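Local coordinates for protein extracellular ligand-binding receptor (Desulfohalobium retbaense DSM 5692, PDB 5ERE) that binds 2-oxo-4-methylpentanoic acid in a periplasmic-binding-protein module and cytosine in a PAS-type sensor module, and probably acts as an extracellular sensory receptor, at residues G388-V393 and S399-E404; A351-T356 and S365-T370; V442-Q445 and F449-S452; D342-V347 and G549-N554. One frame throughout, in Å; residues are numbered along the deposited sequence.

Contact 1 (G388-V393 and S399-E404)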
loop_
_atom_site.group_PDB
_atom_site.type_symbol
_atom_site.label_atom_id
_atom_site.label_comp_id
_atom_site.label_asym_id
_atom_site.label_seq_id
_atom_site.Cartn_x
_atom_site.Cartn_y
_atom_site.Cartn_z
ATOM N N GLY A 388 34.097 0.974 -29.576
ATOM C CA GLY A 388 32.688 0.744 -29.321
ATOM C C GLY A 388 32.372 -0.744 -29.304
ATOM O O GLY A 388 31.228 -1.150 -29.500
ATOM N N THR A 389 33.392 -1.559 -29.050
ATOM C CA THR A 389 33.217 -3.014 -28.955
ATOM C C THR A 389 33.242 -3.475 -27.493
ATOM O O THR A 389 34.137 -3.113 -26.738
ATOM C CB THR A 389 34.305 -3.769 -29.739
ATOM O OG1 THR A 389 34.347 -3.301 -31.090
ATOM C CG2 THR A 389 34.013 -5.288 -29.739
ATOM N N ILE A 390 32.248 -4.256 -27.090
ATOM C CA ILE A 390 32.242 -4.847 -25.767
ATOM C C ILE A 390 33.382 -5.851 -25.670
ATOM O O ILE A 390 33.464 -6.765 -26.489
ATOM C CB ILE A 390 30.909 -5.538 -25.454
ATOM C CG1 ILE A 390 29.767 -4.508 -25.496
ATOM C CG2 ILE A 390 30.977 -6.186 -24.087
ATOM C CD1 ILE A 390 28.391 -5.089 -25.268
ATOM N N VAL A 391 34.248 -5.668 -24.669
ATOM C CA VAL A 391 35.459 -6.465 -24.524
ATOM C C VAL A 391 35.506 -7.233 -23.207
ATOM O O VAL A 391 36.407 -8.019 -23.002
ATOM C CB VAL A 391 36.736 -5.586 -24.630
ATOM C CG1 VAL A 391 36.804 -4.913 -25.999
ATOM C CG2 VAL A 391 36.803 -4.546 -23.505
ATOM N N ASN A 392 34.548 -7.001 -22.315
ATOM C CA ASN A 392 34.483 -7.765 -21.083
ATOM C C ASN A 392 33.093 -7.592 -20.461
ATOM O O ASN A 392 32.393 -6.634 -20.775
ATOM C CB ASN A 392 35.619 -7.340 -20.126
ATOM C CG ASN A 392 35.955 -8.412 -19.080
ATOM O OD1 ASN A 392 35.351 -9.472 -19.058
ATOM N ND2 ASN A 392 36.943 -8.130 -18.220
ATOM N N VAL A 393 32.679 -8.545 -19.627
ATOM C CA VAL A 393 31.358 -8.525 -19.002
ATOM C C VAL A 393 31.337 -9.338 -17.717
ATOM O O VAL A 393 31.986 -10.368 -17.631
ATOM C CB VAL A 393 30.272 -9.086 -19.947
ATOM C CG1 VAL A 393 30.558 -10.555 -20.320
ATOM C CG2 VAL A 393 28.868 -8.952 -19.324
ATOM N N SER A 399 28.804 -13.875 -21.454
ATOM C CA SER A 399 30.022 -13.812 -22.265
ATOM C C SER A 399 29.809 -13.721 -23.756
ATOM O O SER A 399 30.677 -13.249 -24.485
ATOM C CB SER A 399 30.893 -15.063 -21.967
ATOM O OG SER A 399 31.600 -14.856 -20.760
ATOM N N SER A 400 28.662 -14.176 -24.224
ATOM C CA SER A 400 28.347 -14.075 -25.640
ATOM C C SER A 400 28.276 -12.620 -26.152
ATOM O O SER A 400 28.476 -12.370 -27.333
ATOM C CB SER A 400 27.038 -14.793 -25.912
ATOM O OG SER A 400 25.964 -14.146 -25.281
ATOM N N VAL A 401 28.023 -11.655 -25.274
ATOM C CA VAL A 401 27.958 -10.268 -25.748
ATOM C C VAL A 401 29.367 -9.744 -26.035
ATOM O O VAL A 401 29.518 -8.738 -26.693
ATOM C CB VAL A 401 27.220 -9.344 -24.737
ATOM C CG1 VAL A 401 25.882 -9.957 -24.385
ATOM C CG2 VAL A 401 28.053 -9.114 -23.473
ATOM N N ILE A 402 30.406 -10.436 -25.577
ATOM C CA ILE A 402 31.761 -9.955 -25.853
ATOM C C ILE A 402 31.997 -10.000 -27.350
ATOM O O ILE A 402 31.604 -10.945 -28.023
ATOM C CB ILE A 402 32.835 -10.762 -25.116
ATOM C CG1 ILE A 402 32.801 -10.433 -23.613
ATOM C CG2 ILE A 402 34.214 -10.456 -25.683
ATOM C CD1 ILE A 402 33.554 -11.417 -22.738
ATOM N N GLY A 403 32.585 -8.928 -27.869
ATOM C CA GLY A 403 32.779 -8.774 -29.299
ATOM C C GLY A 403 31.662 -8.032 -30.009
ATOM O O GLY A 403 31.795 -7.651 -31.172
ATOM N N GLU A 404 30.539 -7.833 -29.338
ATOM C CA GLU A 404 29.450 -7.090 -29.954
ATOM C C GLU A 404 29.808 -5.610 -30.204
ATOM O O GLU A 404 30.337 -4.924 -29.326
ATOM C CB GLU A 404 28.195 -7.203 -29.092
ATOM C CG GLU A 404 27.485 -8.557 -29.214
ATOM C CD GLU A 404 26.520 -8.625 -30.388
ATOM O OE1 GLU A 404 26.423 -7.639 -31.153
ATOM O OE2 GLU A 404 25.852 -9.664 -30.541
#
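Ile390 meets the turn of Val401 to Glu404 with both its backbone and its side chain, and the tight, buried part of the contact is built round it. Its N donates to Glu404 O at 3.0 Å, while its O accepts from Gly403 N at 2.7 Å, so one strand residue uses both backbone polar atoms on the turn. The turn is of type II and is closed by Glu404 N bonding to Val401 O; Gly403 fills its third position with a positive phi of 92°. Beside these bonds Thr389 offers Gly403 O its methyl CG2, at 3.5 Å, whereas its hydroxyl bonds to Thr387. The side chains of Ile390 and Val401, both buried, cross obliquely, CG2 of Ile390 lying 4.2 Å from CG2 of Val401. That same Val401 methyl also lies against CB of Val393, because the torsion of Val401 places CG2 between its own backbone N and carbonyl carbon.

The solvent side is formed by the turn itself. Ile402 lies along the strand, its CD1 reaching CG1 of Val393 at 3.9 Å, and remains partly exposed. Gly403 is exposed, and Glu404 keeps CB near Ile390 but sends its carboxylate away from the strand.

The side chain of Ile390 comes to about 4 Å from the bound cytosine; Glu404 neighbours Val430 and Val401 neighbours Glu431, both of the cytosine site. A strand with a classic beta bulge, where buried Val391 and Asn392 both face Thr383, and a glycine-bearing turn thus border the ligand pocket of a PAS-like sensor domain.

Contact 2 (A351-T356 and S365-T370)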
loop_
_atom_site.group_PDB
_atom_site.type_symbol
_atom_site.label_atom_id
_atom_site.label_comp_id
_atom_site.label_asym_id
_atom_site.label_seq_id
_atom_site.Cartn_x
_atom_site.Cartn_y
_atom_site.Cartn_z
ATOM N N ALA A 351 35.432 3.235 -13.041
ATOM C CA ALA A 351 36.222 3.766 -14.134
ATOM C C ALA A 351 37.584 4.194 -13.617
ATOM O O ALA A 351 38.584 4.043 -14.300
ATOM C CB ALA A 351 35.508 4.929 -14.803
ATOM N N GLU A 352 37.611 4.720 -12.404
ATOM C CA GLU A 352 38.854 5.180 -11.800
ATOM C C GLU A 352 39.777 3.989 -11.680
ATOM O O GLU A 352 40.935 4.064 -12.059
ATOM C CB GLU A 352 38.608 5.833 -10.438
ATOM N N GLN A 353 39.232 2.870 -11.219
ATOM C CA GLN A 353 40.009 1.646 -11.042
ATOM C C GLN A 353 40.485 1.043 -12.373
ATOM O O GLN A 353 41.596 0.529 -12.466
ATOM C CB GLN A 353 39.188 0.605 -10.288
ATOM C CG GLN A 353 38.861 0.955 -8.859
ATOM C CD GLN A 353 37.797 0.023 -8.286
ATOM O OE1 GLN A 353 37.930 -1.197 -8.346
ATOM N NE2 GLN A 353 36.716 0.600 -7.764
ATOM N N LEU A 354 39.668 1.123 -13.417
ATOM C CA LEU A 354 40.029 0.466 -14.668
ATOM C C LEU A 354 41.169 1.195 -15.377
ATOM O O LEU A 354 41.743 0.691 -16.354
ATOM C CB LEU A 354 38.821 0.352 -15.577
ATOM C CG LEU A 354 37.787 -0.685 -15.142
ATOM C CD1 LEU A 354 36.427 -0.297 -15.735
ATOM C CD2 LEU A 354 38.218 -2.101 -15.572
ATOM N N SER A 355 41.512 2.372 -14.857
ATOM C CA SER A 355 42.584 3.185 -15.413
ATOM C C SER A 355 43.944 2.471 -15.457
ATOM O O SER A 355 44.688 2.618 -16.430
ATOM C CB SER A 355 42.712 4.483 -14.613
ATOM O OG SER A 355 43.761 5.283 -15.133
ATOM N N THR A 356 44.250 1.704 -14.407
ATOM C CA THR A 356 45.514 0.977 -14.283
ATOM C C THR A 356 45.467 -0.451 -14.854
ATOM O O THR A 356 46.478 -0.977 -15.316
ATOM C CB THR A 356 45.936 0.874 -12.798
ATOM O OG1 THR A 356 44.926 0.183 -12.063
ATOM C CG2 THR A 356 46.120 2.242 -12.170
ATOM N N SER A 365 38.037 -7.882 -15.029
ATOM C CA SER A 365 36.904 -8.720 -14.682
ATOM C C SER A 365 36.504 -8.610 -13.222
ATOM O O SER A 365 35.314 -8.650 -12.915
ATOM C CB SER A 365 37.215 -10.174 -15.021
ATOM O OG SER A 365 37.157 -10.356 -16.428
ATOM N N ALA A 366 37.491 -8.471 -12.331
ATOM C CA ALA A 366 37.247 -8.371 -10.892
ATOM C C ALA A 366 36.549 -7.068 -10.511
ATOM O O ALA A 366 35.710 -7.021 -9.605
ATOM C CB ALA A 366 38.590 -8.484 -10.120
ATOM N N ILE A 367 36.954 -5.994 -11.171
ATOM C CA ILE A 367 36.298 -4.704 -11.015
ATOM C C ILE A 367 34.838 -4.871 -11.447
ATOM O O ILE A 367 33.918 -4.491 -10.715
ATOM C CB ILE A 367 37.058 -3.639 -11.810
ATOM C CG1 ILE A 367 38.419 -3.415 -11.112
ATOM C CG2 ILE A 367 36.275 -2.338 -11.917
ATOM C CD1 ILE A 367 39.463 -2.669 -11.942
ATOM N N LEU A 368 34.631 -5.519 -12.585
ATOM C CA LEU A 368 33.286 -5.739 -13.116
ATOM C C LEU A 368 32.436 -6.598 -12.191
ATOM O O LEU A 368 31.275 -6.274 -11.936
ATOM C CB LEU A 368 33.351 -6.374 -14.515
ATOM C CG LEU A 368 33.736 -5.439 -15.690
ATOM C CD1 LEU A 368 33.706 -6.197 -16.999
ATOM C CD2 LEU A 368 32.841 -4.177 -15.789
ATOM N N GLU A 369 33.015 -7.675 -11.652
ATOM C CA GLU A 369 32.270 -8.562 -10.794
ATOM C C GLU A 369 31.786 -7.870 -9.550
ATOM O O GLU A 369 30.705 -8.157 -9.055
ATOM C CB GLU A 369 33.148 -9.767 -10.403
ATOM C CG GLU A 369 33.400 -10.678 -11.564
ATOM C CD GLU A 369 32.244 -11.567 -11.833
ATOM O OE1 GLU A 369 31.297 -11.502 -11.034
ATOM O OE2 GLU A 369 32.293 -12.378 -12.791
ATOM N N THR A 370 32.637 -7.027 -8.995
ATOM C CA THR A 370 32.295 -6.232 -7.807
ATOM C C THR A 370 31.216 -5.152 -8.170
ATOM O O THR A 370 30.217 -4.994 -7.484
ATOM C CB THR A 370 33.561 -5.564 -7.239
ATOM O OG1 THR A 370 34.472 -6.574 -6.780
ATOM C CG2 THR A 370 33.257 -4.606 -6.088
#
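Ile367 points its side chain at the helix of Gln353 and Leu354: its CG1 faces Gln353, while CD1 and CG2 lie between Gln353 and Leu354. With CG1 set anti to the carbonyl carbon (chi1 -69°) and the chain extended beyond it, CD1 travels far enough to sit 3.7 Å from CB of Gln353. Gln353 runs the other way, its own extended chain sliding past the isoleucine until OE1 lies 3.6 Å from Ile367 CG1. This is a side-by-side van der Waals approach, in which the amide oxygen meets a methylene group of Ile367.

Leu354 also passes Ile367 in the opposite direction, on the more buried side. Its CG lies 3.9 Å from CG2 of Ile367, and its CD2 lies 3.9 Å from CD1, so that the leucine branch touches both methyl groups of the isoleucine. The arrangement joins the last turns of the long helix 324-357 to the shorter helix 362-374, two consecutive helices connected by a short loop that lie along the antiparallel sheet of the PAS-like sensor domain.

Below this pair the sheet takes over: Leu354 rests on Thr383, Val442 and Val453, and Leu368, one residue beyond Ile367, also reaches Thr383 and Val453. On the outer side Gln353 is exposed, and its OE1 lies against CG1 of Ile367, while CD1 is shared with Leu354.

Contact 3 (V442-Q445 and F449-S452)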
loop_
_atom_site.group_PDB
_atom_site.type_symbol
_atom_site.label_atom_id
_atom_site.label_comp_id
_atom_site.label_asym_id
_atom_site.label_seq_id
_atom_site.Cartn_x
_atom_site.Cartn_y
_atom_site.Cartn_z
ATOM N N VAL A 442 36.659 5.858 -19.443
ATOM C CA VAL A 442 37.868 5.417 -18.772
ATOM C C VAL A 442 39.110 5.982 -19.426
ATOM O O VAL A 442 39.262 5.915 -20.636
ATOM C CB VAL A 442 37.987 3.882 -18.770
ATOM C CG1 VAL A 442 39.271 3.453 -18.055
ATOM C CG2 VAL A 442 36.750 3.246 -18.141
ATOM N N PHE A 443 40.035 6.471 -18.598
ATOM C CA PHE A 443 41.292 7.032 -19.088
ATOM C C PHE A 443 42.480 6.316 -18.445
ATOM O O PHE A 443 42.452 6.019 -17.245
ATOM C CB PHE A 443 41.370 8.542 -18.801
ATOM C CG PHE A 443 40.157 9.311 -19.255
ATOM C CD1 PHE A 443 39.045 9.410 -18.443
ATOM C CD2 PHE A 443 40.129 9.911 -20.497
ATOM C CE1 PHE A 443 37.924 10.095 -18.873
ATOM C CE2 PHE A 443 39.031 10.596 -20.919
ATOM C CZ PHE A 443 37.925 10.691 -20.105
ATOM N N ASP A 444 43.526 6.050 -19.227
ATOM C CA ASP A 444 44.723 5.381 -18.682
ATOM C C ASP A 444 45.507 6.326 -17.764
ATOM O O ASP A 444 45.083 7.465 -17.507
ATOM C CB ASP A 444 45.626 4.855 -19.808
ATOM C CG ASP A 444 46.158 5.961 -20.732
ATOM O OD1 ASP A 444 46.371 7.118 -20.296
ATOM O OD2 ASP A 444 46.377 5.660 -21.920
ATOM N N GLN A 445 46.655 5.855 -17.291
ATOM C CA GLN A 445 47.476 6.598 -16.336
ATOM C C GLN A 445 47.946 7.954 -16.897
ATOM O O GLN A 445 48.121 8.918 -16.147
ATOM C CB GLN A 445 48.677 5.738 -15.916
ATOM N N PHE A 449 42.132 8.368 -23.448
ATOM C CA PHE A 449 40.840 7.688 -23.474
ATOM C C PHE A 449 40.985 6.269 -23.987
ATOM O O PHE A 449 41.539 6.053 -25.059
ATOM C CB PHE A 449 39.860 8.473 -24.359
ATOM C CG PHE A 449 38.514 7.817 -24.532
ATOM C CD1 PHE A 449 37.570 7.866 -23.524
ATOM C CD2 PHE A 449 38.185 7.179 -25.712
ATOM C CE1 PHE A 449 36.335 7.273 -23.682
ATOM C CE2 PHE A 449 36.949 6.595 -25.880
ATOM C CZ PHE A 449 36.021 6.640 -24.860
ATOM N N ILE A 450 40.468 5.303 -23.236
ATOM C CA ILE A 450 40.594 3.903 -23.641
ATOM C C ILE A 450 39.240 3.185 -23.770
ATOM O O ILE A 450 39.197 2.030 -24.139
ATOM C CB ILE A 450 41.505 3.153 -22.670
ATOM C CG1 ILE A 450 40.912 3.069 -21.262
ATOM C CG2 ILE A 450 42.859 3.860 -22.603
ATOM C CD1 ILE A 450 41.739 2.176 -20.316
ATOM N N GLY A 451 38.141 3.883 -23.494
ATOM C CA GLY A 451 36.822 3.291 -23.630
ATOM C C GLY A 451 35.935 3.626 -22.462
ATOM O O GLY A 451 36.034 4.711 -21.879
ATOM N N SER A 452 35.082 2.687 -22.078
ATOM C CA SER A 452 34.058 3.014 -21.096
ATOM C C SER A 452 33.634 1.802 -20.302
ATOM O O SER A 452 33.816 0.668 -20.734
ATOM C CB SER A 452 32.831 3.629 -21.786
ATOM O OG SER A 452 32.291 2.722 -22.748
#
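Val442 overlaps Ile450 through its CG1 methyl, which lies 3.6 Å from both CG1 and CD1 of the isoleucine. The two residues belong to the beta hairpin of strands 434-443 and 449-457, within the antiparallel sheet of the PAS-like sensor domain. Ile450 carries CG1 between its backbone N and carbonyl carbon (chi1 65°), and this places the methylene 3.3 Å from Val442 O. That oxygen also accepts from Ile450 N at 2.9 Å in a nearly straight bond, and Val442 N donates to Gly451 O at 2.8 Å. Valine is thus held by both backbone polar atoms as well as by its side chain, and it is covered further by Ala351 and Leu354 of helix 324-357.

Phe443 and Phe449 form the non-hydrogen-bonded pair and share the other face of the hairpin. The Phe443 ring leans across the strand of its partner, its CE2 arriving at the edge of the Phe449 ring, near that ring's plane, 4.0 Å from CD1. Phe449 in turn stacks on His419 and touches Leu415 of helix 410-418. Nearer the turn, Asp444 lays its CB and OD2 against the CG2 methyl of Ile450, while its OD1 bonds to Gly448 N.

The Phe449 ring, whose CG stands anti to the backbone N, folds along its own strand, with Gly451 N 3.6 Å above the ring plane and over its centre.

Contact 4 (D342-V347 and G549-N554)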
loop_
_atom_site.group_PDB
_atom_site.type_symbol
_atom_site.label_atom_id
_atom_site.label_comp_id
_atom_site.label_asym_id
_atom_site.label_seq_id
_atom_site.Cartn_x
_atom_site.Cartn_y
_atom_site.Cartn_z
ATOM N N ASP A 342 23.468 6.343 -6.834
ATOM C CA ASP A 342 24.269 5.236 -6.333
ATOM C C ASP A 342 24.972 4.558 -7.476
ATOM O O ASP A 342 26.182 4.301 -7.423
ATOM C CB ASP A 342 23.417 4.212 -5.572
ATOM C CG ASP A 342 22.963 4.715 -4.219
ATOM O OD1 ASP A 342 23.667 5.557 -3.632
ATOM O OD2 ASP A 342 21.904 4.275 -3.733
HETATM N N MSE A 343 24.222 4.275 -8.528
HETATM C CA MSE A 343 24.814 3.676 -9.706
HETATM C C MSE A 343 25.895 4.529 -10.288
HETATM O O MSE A 343 26.997 4.058 -10.572
HETATM C CB MSE A 343 23.768 3.434 -10.807
HETATM C CG MSE A 343 22.908 2.238 -10.628
HETATM SE SE MSE A 343 21.434 2.304 -11.972
HETATM C CE MSE A 343 22.479 2.716 -13.319
ATOM N N ASP A 344 25.582 5.810 -10.491
ATOM C CA ASP A 344 26.562 6.742 -11.037
ATOM C C ASP A 344 27.883 6.763 -10.232
ATOM O O ASP A 344 28.988 6.696 -10.796
ATOM C CB ASP A 344 25.942 8.143 -11.081
ATOM C CG ASP A 344 26.711 9.084 -11.948
ATOM O OD1 ASP A 344 27.029 8.714 -13.099
ATOM O OD2 ASP A 344 26.990 10.199 -11.468
ATOM N N ARG A 345 27.777 6.856 -8.916
ATOM C CA ARG A 345 28.977 6.793 -8.071
ATOM C C ARG A 345 29.760 5.480 -8.212
ATOM O O ARG A 345 31.010 5.466 -8.229
ATOM C CB ARG A 345 28.601 6.962 -6.612
ATOM C CG ARG A 345 28.677 8.369 -6.113
ATOM C CD ARG A 345 28.583 8.368 -4.599
ATOM N NE ARG A 345 27.193 8.351 -4.146
ATOM C CZ ARG A 345 26.524 7.273 -3.738
ATOM N NH1 ARG A 345 27.098 6.067 -3.698
ATOM N NH2 ARG A 345 25.256 7.409 -3.358
ATOM N N SER A 346 29.045 4.369 -8.278
ATOM C CA SER A 346 29.728 3.067 -8.344
ATOM C C SER A 346 30.440 2.926 -9.677
ATOM O O SER A 346 31.531 2.404 -9.753
ATOM C CB SER A 346 28.754 1.908 -8.147
ATOM O OG SER A 346 27.888 1.780 -9.285
ATOM N N VAL A 347 29.807 3.382 -10.748
ATOM C CA VAL A 347 30.406 3.291 -12.077
ATOM C C VAL A 347 31.564 4.271 -12.217
ATOM O O VAL A 347 32.551 3.969 -12.873
ATOM C CB VAL A 347 29.336 3.559 -13.210
ATOM C CG1 VAL A 347 29.960 3.533 -14.562
ATOM C CG2 VAL A 347 28.262 2.505 -13.154
ATOM N N GLY A 549 16.616 11.722 -13.772
ATOM C CA GLY A 549 17.641 11.365 -14.736
ATOM C C GLY A 549 19.057 11.721 -14.337
ATOM O O GLY A 549 19.300 12.154 -13.213
ATOM N N LEU A 550 19.979 11.533 -15.272
ATOM C CA LEU A 550 21.380 11.878 -15.092
ATOM C C LEU A 550 22.005 12.352 -16.397
ATOM O O LEU A 550 21.600 11.920 -17.483
ATOM C CB LEU A 550 22.197 10.673 -14.578
ATOM C CG LEU A 550 21.948 10.019 -13.221
ATOM C CD1 LEU A 550 22.737 8.702 -13.106
ATOM C CD2 LEU A 550 22.353 10.981 -12.090
ATOM N N HIS A 551 22.996 13.234 -16.274
ATOM C CA HIS A 551 23.903 13.562 -17.373
ATOM C C HIS A 551 23.153 14.056 -18.614
ATOM O O HIS A 551 23.591 13.798 -19.744
ATOM C CB HIS A 551 24.756 12.349 -17.751
ATOM C CG HIS A 551 25.509 11.751 -16.606
ATOM N ND1 HIS A 551 26.372 12.492 -15.819
ATOM C CD2 HIS A 551 25.539 10.488 -16.116
ATOM C CE1 HIS A 551 26.899 11.708 -14.894
ATOM N NE2 HIS A 551 26.412 10.487 -15.051
ATOM N N GLY A 552 22.041 14.762 -18.388
ATOM C CA GLY A 552 21.274 15.362 -19.469
ATOM C C GLY A 552 20.220 14.465 -20.084
ATOM O O GLY A 552 19.527 14.873 -21.019
ATOM N N THR A 553 20.092 13.246 -19.558
ATOM C CA THR A 553 19.046 12.306 -20.000
ATOM C C THR A 553 18.012 12.242 -18.896
ATOM O O THR A 553 18.248 11.731 -17.809
ATOM C CB THR A 553 19.596 10.916 -20.306
ATOM O OG1 THR A 553 20.561 11.032 -21.347
ATOM C CG2 THR A 553 18.460 9.911 -20.734
ATOM N N ASN A 554 16.886 12.864 -19.158
ATOM C CA ASN A 554 15.816 12.931 -18.194
ATOM C C ASN A 554 14.558 12.216 -18.684
ATOM O O ASN A 554 14.251 12.232 -19.872
ATOM C CB ASN A 554 15.521 14.399 -17.864
ATOM C CG ASN A 554 16.757 15.127 -17.351
ATOM O OD1 ASN A 554 17.304 14.790 -16.300
ATOM N ND2 ASN A 554 17.217 16.104 -18.105
#
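A histidine-carboxylate hydrogen bond at the tip of a beta hairpin makes this surface contact between His551 and Asp344. The hairpin turns through a type I' beta turn from Leu550 to Thr553, with His551 and Gly552 both at positive phi in its two central positions. Leu550 and Thr553 close the turn with a reciprocal pair of backbone bonds, and the imidazole is presented to the helix from this short, well-braced loop.

His551 NE2 donates to Asp344 OD1 at 2.7 Å, with an angle of 161° at the hydrogen. The oxygen lies in the plane of the imidazole at its edge, as suits a ring N-H. The carboxylate is turned differently: its plane stands 59° from that of the ring, and the donor meets OD1 from above, 44° out of the carboxylate plane. The side chains approach from opposite directions, Asp344 reaching across with CG anti to its backbone N. OD1 is also bonded, at least as firmly, by His440 NE2 of strand 434-443, so two histidines converge on one oxygen, which would probably favour the charged form of the aspartate. Beside the polar pair, CD1 of Leu550 packs on CB of Asp344 at 3.8 Å.

The side chain of His551 is about 14 Å from the bound cytosine. The contact brings the sheet containing strands 541-550 and 553-561 to the long helix 324-357, with strand 434-443 alongside: Leu438 of that strand touches both Asp344 and His551, and Val347, one helical turn on, packs against Val453 and Val455 of strand 449-457.

How the contacts relate
Contacts 1, 2 and 3 are partly buried and all belong to the PAS-like sensor domain; contact 4 joins that domain's long helix to a hairpin of another sheet at the surface. Contacts 1 and 3 reach the same antiparallel sheet, about 17 Å apart between centres, and both combine backbone bonds with apolar side chains; contact 2, between helices, relies on side-chain packing. It nevertheless touches each of them through a serine: Ser365 OG lies 2.9 Å from Asn392 ND2 and Ser355 OG 2.6 Å from Phe443 O, both probable hydrogen bonds. Contacts 2 and 4 use adjoining parts of helix 324-357, one mainly by apolar packing, the other mainly by a histidine-carboxylate bond. Contact 1 alone borders the cytosine.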